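Local coordinates for invasion protein INVA (Salmonella enterica, PDB 2X49) that takes part in type III secretion as an export apparatus protein of the inner membrane, involved in invasion of the intestinal epithelium, here as its C-terminal domain, at residues V141-L154 with V174-S186. Sequence-based numbering, arbitrary orientation.
Sequences VNEYFGIQETKHML and VQRISEVLQRLLS
Q182 reaches across to the loop that leads into helix 147-154. Its NE2 donates a hydrogen bond to F145 O (2.9 Å, N-H...O angle 149°). The acceptor lies close to the Q182 amide plane, consistent with the bond helping to hold the amide's rotation. The amide of N142 stacks on it, with the two planes 17° apart. The aliphatic part of Q182 is used too: CG meets the edge of the F145 ring at CD2 (3.7 Å). Methyl CD1 of L185 sits over one face of that ring, 4.3 Å from its centroid, in a CH-pi contact. V141 CG2 packs on the same methyl. At the other end, I147 CG2 meets V174 CG1 (3.7 Å), and I147 CG1 lies by the Q175 amide (NE2 3.7 Å). V174 CG2 turns instead to L154 CD1. Between these ends, T150 fits as a single knob into a hole formed by V174, I177, S178 and L181. Its OG1 shares a hydrogen bond with S178 OG (3.0 Å), which pairs two buried hydroxyls. M194 and M198 of helix 194-204 extend the apolar side past M153, L154, I177 and L181. The helix segments lie at 100°, a near-perpendicular helix-helix crossing in the all-helical part of the InvA C-terminal domain.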
loop_
_atom_site.group_PDB
_atom_site.type_symbol
_atom_site.label_atom_id
_atom_site.label_comp_id
_atom_site.label_asym_id
_atom_site.label_seq_id
_atom_site.Cartn_x
_atom_site.Cartn_y
_atom_site.Cartn_z
ATOM N N VAL A 141 0.673 -1.887 9.783
ATOM C CA VAL A 141 0.330 -0.721 10.614
ATOM C C VAL A 141 -0.032 -1.075 12.077
ATOM O O VAL A 141 0.311 -0.334 13.008
ATOM C CB VAL A 141 -0.806 0.127 9.985
ATOM C CG1 VAL A 141 -2.067 -0.665 9.805
ATOM C CG2 VAL A 141 -1.060 1.361 10.859
ATOM N N ASN A 142 -0.661 -2.218 12.261
ATOM C CA ASN A 142 -1.131 -2.594 13.604
ATOM C C ASN A 142 0.024 -2.842 14.594
ATOM O O ASN A 142 -0.164 -2.933 15.805
ATOM C CB ASN A 142 -2.108 -3.792 13.569
ATOM C CG ASN A 142 -3.483 -3.445 12.954
ATOM O OD1 ASN A 142 -3.492 -2.691 11.860
ATOM N ND2 ASN A 142 -4.522 -3.930 13.430
ATOM N N GLU A 143 1.229 -2.953 14.039
ATOM C CA GLU A 143 2.428 -3.228 14.850
ATOM C C GLU A 143 2.890 -2.016 15.611
ATOM O O GLU A 143 3.563 -2.171 16.645
ATOM C CB GLU A 143 3.608 -3.809 14.016
ATOM C CG GLU A 143 3.331 -5.199 13.409
ATOM C CD GLU A 143 3.340 -6.332 14.429
ATOM O OE1 GLU A 143 3.786 -6.135 15.590
ATOM O OE2 GLU A 143 2.918 -7.448 14.045
ATOM N N TYR A 144 2.512 -0.841 15.124
ATOM C CA TYR A 144 3.026 0.469 15.664
ATOM C C TYR A 144 2.009 1.597 15.812
ATOM O O TYR A 144 2.333 2.740 16.106
ATOM C CB TYR A 144 4.269 0.963 14.853
ATOM C CG TYR A 144 3.978 1.195 13.421
ATOM C CD1 TYR A 144 3.359 2.367 12.993
ATOM C CD2 TYR A 144 4.185 0.203 12.483
ATOM C CE1 TYR A 144 2.998 2.551 11.690
ATOM C CE2 TYR A 144 3.872 0.376 11.194
ATOM C CZ TYR A 144 3.253 1.534 10.775
ATOM O OH TYR A 144 2.837 1.711 9.490
ATOM N N PHE A 145 0.757 1.269 15.581
ATOM C CA PHE A 145 -0.359 2.272 15.636
ATOM C C PHE A 145 -1.613 1.689 16.268
ATOM O O PHE A 145 -2.086 0.625 15.870
ATOM C CB PHE A 145 -0.688 2.751 14.213
ATOM C CG PHE A 145 -1.770 3.781 14.156
ATOM C CD1 PHE A 145 -1.472 5.129 14.247
ATOM C CD2 PHE A 145 -3.112 3.391 14.033
ATOM C CE1 PHE A 145 -2.512 6.082 14.209
ATOM C CE2 PHE A 145 -4.126 4.342 14.031
ATOM C CZ PHE A 145 -3.825 5.673 14.126
ATOM N N GLY A 146 -2.150 2.439 17.219
ATOM C CA GLY A 146 -3.391 2.063 17.966
ATOM C C GLY A 146 -4.147 3.194 18.613
ATOM O O GLY A 146 -4.129 4.323 18.172
ATOM N N ILE A 147 -4.777 2.876 19.726
ATOM C CA ILE A 147 -5.696 3.819 20.375
ATOM C C ILE A 147 -4.995 5.057 20.896
ATOM O O ILE A 147 -5.533 6.159 20.886
ATOM C CB ILE A 147 -6.454 3.160 21.574
ATOM C CG1 ILE A 147 -7.437 2.130 21.053
ATOM C CG2 ILE A 147 -7.144 4.211 22.370
ATOM C CD1 ILE A 147 -8.526 2.724 20.195
ATOM N N GLN A 148 -3.793 4.856 21.403
ATOM C CA GLN A 148 -3.041 5.975 21.992
ATOM C C GLN A 148 -2.712 6.981 20.913
ATOM O O GLN A 148 -2.856 8.178 21.112
ATOM C CB GLN A 148 -1.765 5.558 22.761
ATOM C CG GLN A 148 -2.042 4.830 24.058
ATOM C CD GLN A 148 -3.164 5.426 24.876
ATOM O OE1 GLN A 148 -4.239 4.833 24.961
ATOM N NE2 GLN A 148 -2.916 6.567 25.533
ATOM N N GLU A 149 -2.299 6.471 19.749
ATOM C CA GLU A 149 -1.965 7.342 18.605
ATOM C C GLU A 149 -3.220 8.030 18.080
ATOM O O GLU A 149 -3.244 9.224 17.759
ATOM C CB GLU A 149 -1.296 6.550 17.505
ATOM C CG GLU A 149 0.109 6.112 17.808
ATOM C CD GLU A 149 0.227 5.025 18.876
ATOM O OE1 GLU A 149 -0.632 4.089 18.926
ATOM O OE2 GLU A 149 1.197 5.107 19.661
ATOM N N THR A 150 -4.286 7.264 18.019
ATOM C CA THR A 150 -5.579 7.821 17.570
ATOM C C THR A 150 -6.050 8.943 18.505
ATOM O O THR A 150 -6.499 10.015 18.104
ATOM C CB THR A 150 -6.641 6.701 17.488
ATOM O OG1 THR A 150 -6.222 5.722 16.538
ATOM C CG2 THR A 150 -8.040 7.238 17.136
ATOM N N LYS A 151 -5.903 8.704 19.792
ATOM C CA LYS A 151 -6.416 9.654 20.782
ATOM C C LYS A 151 -5.643 10.972 20.659
ATOM O O LYS A 151 -6.172 12.067 20.867
ATOM C CB LYS A 151 -6.353 9.060 22.197
ATOM C CG LYS A 151 -6.605 10.071 23.313
ATOM C CD LYS A 151 -8.064 10.509 23.423
ATOM C CE LYS A 151 -8.303 11.143 24.796
ATOM N NZ LYS A 151 -9.335 12.234 24.798
ATOM N N HIS A 152 -4.387 10.830 20.292
ATOM C CA HIS A 152 -3.490 11.990 20.171
ATOM C C HIS A 152 -3.934 12.829 19.003
ATOM O O HIS A 152 -3.970 14.064 19.038
ATOM C CB HIS A 152 -2.058 11.563 19.908
ATOM C CG HIS A 152 -1.106 12.709 19.787
ATOM N ND1 HIS A 152 -0.517 13.299 20.884
ATOM C CD2 HIS A 152 -0.657 13.388 18.706
ATOM C CE1 HIS A 152 0.272 14.281 20.481
ATOM N NE2 HIS A 152 0.198 14.365 19.166
ATOM N N MET A 153 -4.259 12.105 17.953
ATOM C CA MET A 153 -4.688 12.736 16.717
ATOM C C MET A 153 -5.993 13.447 16.932
ATOM O O MET A 153 -6.201 14.533 16.413
ATOM C CB MET A 153 -4.788 11.746 15.559
ATOM C CG MET A 153 -3.481 11.054 15.189
ATOM S SD MET A 153 -3.721 9.690 14.013
ATOM C CE MET A 153 -4.381 10.511 12.605
ATOM N N LEU A 154 -6.861 12.840 17.735
ATOM C CA LEU A 154 -8.208 13.407 17.993
ATOM C C LEU A 154 -8.075 14.675 18.809
ATOM O O LEU A 154 -8.755 15.675 18.590
ATOM C CB LEU A 154 -9.139 12.434 18.727
ATOM C CG LEU A 154 -9.487 11.156 17.954
ATOM C CD1 LEU A 154 -10.270 10.227 18.881
ATOM C CD2 LEU A 154 -10.346 11.530 16.747
ATOM N N VAL A 174 -13.505 5.941 20.689
ATOM C CA VAL A 174 -12.087 6.091 20.304
ATOM C C VAL A 174 -11.571 4.786 19.679
ATOM O O VAL A 174 -10.865 4.762 18.670
ATOM C CB VAL A 174 -11.182 6.507 21.484
ATOM C CG1 VAL A 174 -9.740 6.444 21.055
ATOM C CG2 VAL A 174 -11.534 7.913 21.989
ATOM N N GLN A 175 -12.000 3.693 20.269
ATOM C CA GLN A 175 -11.623 2.366 19.769
ATOM C C GLN A 175 -12.097 2.127 18.346
ATOM O O GLN A 175 -11.381 1.581 17.487
ATOM C CB GLN A 175 -12.180 1.262 20.673
ATOM C CG GLN A 175 -11.840 -0.123 20.179
ATOM C CD GLN A 175 -10.334 -0.402 20.177
ATOM O OE1 GLN A 175 -9.692 -0.286 19.002
ATOM N NE2 GLN A 175 -9.761 -0.738 21.214
ATOM N N ARG A 176 -13.319 2.545 18.094
ATOM C CA ARG A 176 -13.935 2.378 16.770
ATOM C C ARG A 176 -13.242 3.257 15.737
ATOM O O ARG A 176 -12.927 2.816 14.649
ATOM C CB ARG A 176 -15.455 2.674 16.833
ATOM C CG ARG A 176 -16.141 2.695 15.544
ATOM C CD ARG A 176 -15.966 1.498 14.699
ATOM N NE ARG A 176 -16.187 0.243 15.379
ATOM C CZ ARG A 176 -17.334 -0.413 15.407
ATOM N NH1 ARG A 176 -18.400 0.072 14.794
ATOM N NH2 ARG A 176 -17.402 -1.561 16.048
ATOM N N ILE A 177 -12.928 4.471 16.154
ATOM C CA ILE A 177 -12.208 5.393 15.262
ATOM C C ILE A 177 -10.828 4.780 14.908
ATOM O O ILE A 177 -10.388 4.798 13.742
ATOM C CB ILE A 177 -12.077 6.777 15.840
ATOM C CG1 ILE A 177 -13.482 7.425 15.970
ATOM C CG2 ILE A 177 -11.129 7.600 14.908
ATOM C CD1 ILE A 177 -13.464 8.679 16.899
ATOM N N SER A 178 -10.185 4.198 15.899
ATOM C CA SER A 178 -8.801 3.672 15.766
ATOM C C SER A 178 -8.846 2.532 14.762
ATOM O O SER A 178 -8.021 2.418 13.834
ATOM C CB SER A 178 -8.209 3.201 17.082
ATOM O OG SER A 178 -6.820 2.858 16.961
ATOM N N GLU A 179 -9.896 1.725 14.892
ATOM C CA GLU A 179 -10.124 0.626 13.957
ATOM C C GLU A 179 -10.294 1.054 12.515
ATOM O O GLU A 179 -9.710 0.491 11.575
ATOM C CB GLU A 179 -11.285 -0.285 14.389
ATOM C CG GLU A 179 -10.937 -1.065 15.579
ATOM C CD GLU A 179 -12.128 -1.708 16.259
ATOM O OE1 GLU A 179 -13.266 -1.574 15.752
ATOM O OE2 GLU A 179 -11.920 -2.342 17.328
ATOM N N VAL A 180 -11.090 2.095 12.327
ATOM C CA VAL A 180 -11.283 2.729 10.998
ATOM C C VAL A 180 -9.931 3.181 10.391
ATOM O O VAL A 180 -9.533 2.861 9.263
ATOM C CB VAL A 180 -12.264 3.878 11.035
ATOM C CG1 VAL A 180 -12.257 4.638 9.728
ATOM C CG2 VAL A 180 -13.651 3.321 11.339
ATOM N N LEU A 181 -9.177 3.862 11.196
ATOM C CA LEU A 181 -7.881 4.423 10.742
ATOM C C LEU A 181 -6.899 3.315 10.350
ATOM O O LEU A 181 -6.197 3.414 9.330
ATOM C CB LEU A 181 -7.293 5.352 11.822
ATOM C CG LEU A 181 -8.053 6.656 12.191
ATOM C CD1 LEU A 181 -7.258 7.626 13.120
ATOM C CD2 LEU A 181 -8.447 7.424 10.942
ATOM N N GLN A 182 -6.795 2.271 11.202
ATOM C CA GLN A 182 -5.919 1.128 10.915
ATOM C C GLN A 182 -6.288 0.448 9.610
ATOM O O GLN A 182 -5.426 0.039 8.832
ATOM C CB GLN A 182 -5.923 0.076 12.055
ATOM C CG GLN A 182 -5.229 0.430 13.285
ATOM C CD GLN A 182 -5.423 -0.654 14.328
ATOM O OE1 GLN A 182 -6.501 -1.259 14.405
ATOM N NE2 GLN A 182 -4.398 -0.915 15.142
ATOM N N ARG A 183 -7.598 0.328 9.401
ATOM C CA ARG A 183 -8.095 -0.351 8.207
ATOM C C ARG A 183 -7.835 0.446 6.949
ATOM O O ARG A 183 -7.565 -0.105 5.891
ATOM C CB ARG A 183 -9.535 -0.831 8.384
ATOM C CG ARG A 183 -9.646 -2.001 9.379
ATOM C CD ARG A 183 -11.098 -2.345 9.775
ATOM N NE ARG A 183 -11.141 -3.448 10.770
ATOM C CZ ARG A 183 -10.938 -4.718 10.459
ATOM N NH1 ARG A 183 -10.754 -5.064 9.207
ATOM N NH2 ARG A 183 -10.947 -5.659 11.393
ATOM N N LEU A 184 -7.831 1.764 7.073
ATOM C CA LEU A 184 -7.478 2.666 5.937
ATOM C C LEU A 184 -5.974 2.517 5.625
ATOM O O LEU A 184 -5.588 2.169 4.519
ATOM C CB LEU A 184 -7.835 4.118 6.223
ATOM C CG LEU A 184 -9.323 4.384 6.326
ATOM C CD1 LEU A 184 -9.499 5.823 6.827
ATOM C CD2 LEU A 184 -9.986 4.101 4.965
ATOM N N LEU A 185 -5.160 2.642 6.660
ATOM C CA LEU A 185 -3.698 2.631 6.502
ATOM C C LEU A 185 -3.230 1.313 5.988
ATOM O O LEU A 185 -2.296 1.257 5.206
ATOM C CB LEU A 185 -3.008 2.972 7.828
ATOM C CG LEU A 185 -3.149 4.401 8.329
ATOM C CD1 LEU A 185 -2.923 4.555 9.851
ATOM C CD2 LEU A 185 -2.178 5.292 7.577
ATOM N N SER A 186 -3.904 0.224 6.399
ATOM C CA SER A 186 -3.424 -1.135 6.071
ATOM C C SER A 186 -3.603 -1.390 4.590
ATOM O O SER A 186 -3.027 -2.350 4.054
ATOM C CB SER A 186 -4.122 -2.263 6.890
ATOM O OG SER A 186 -5.475 -2.370 6.508
#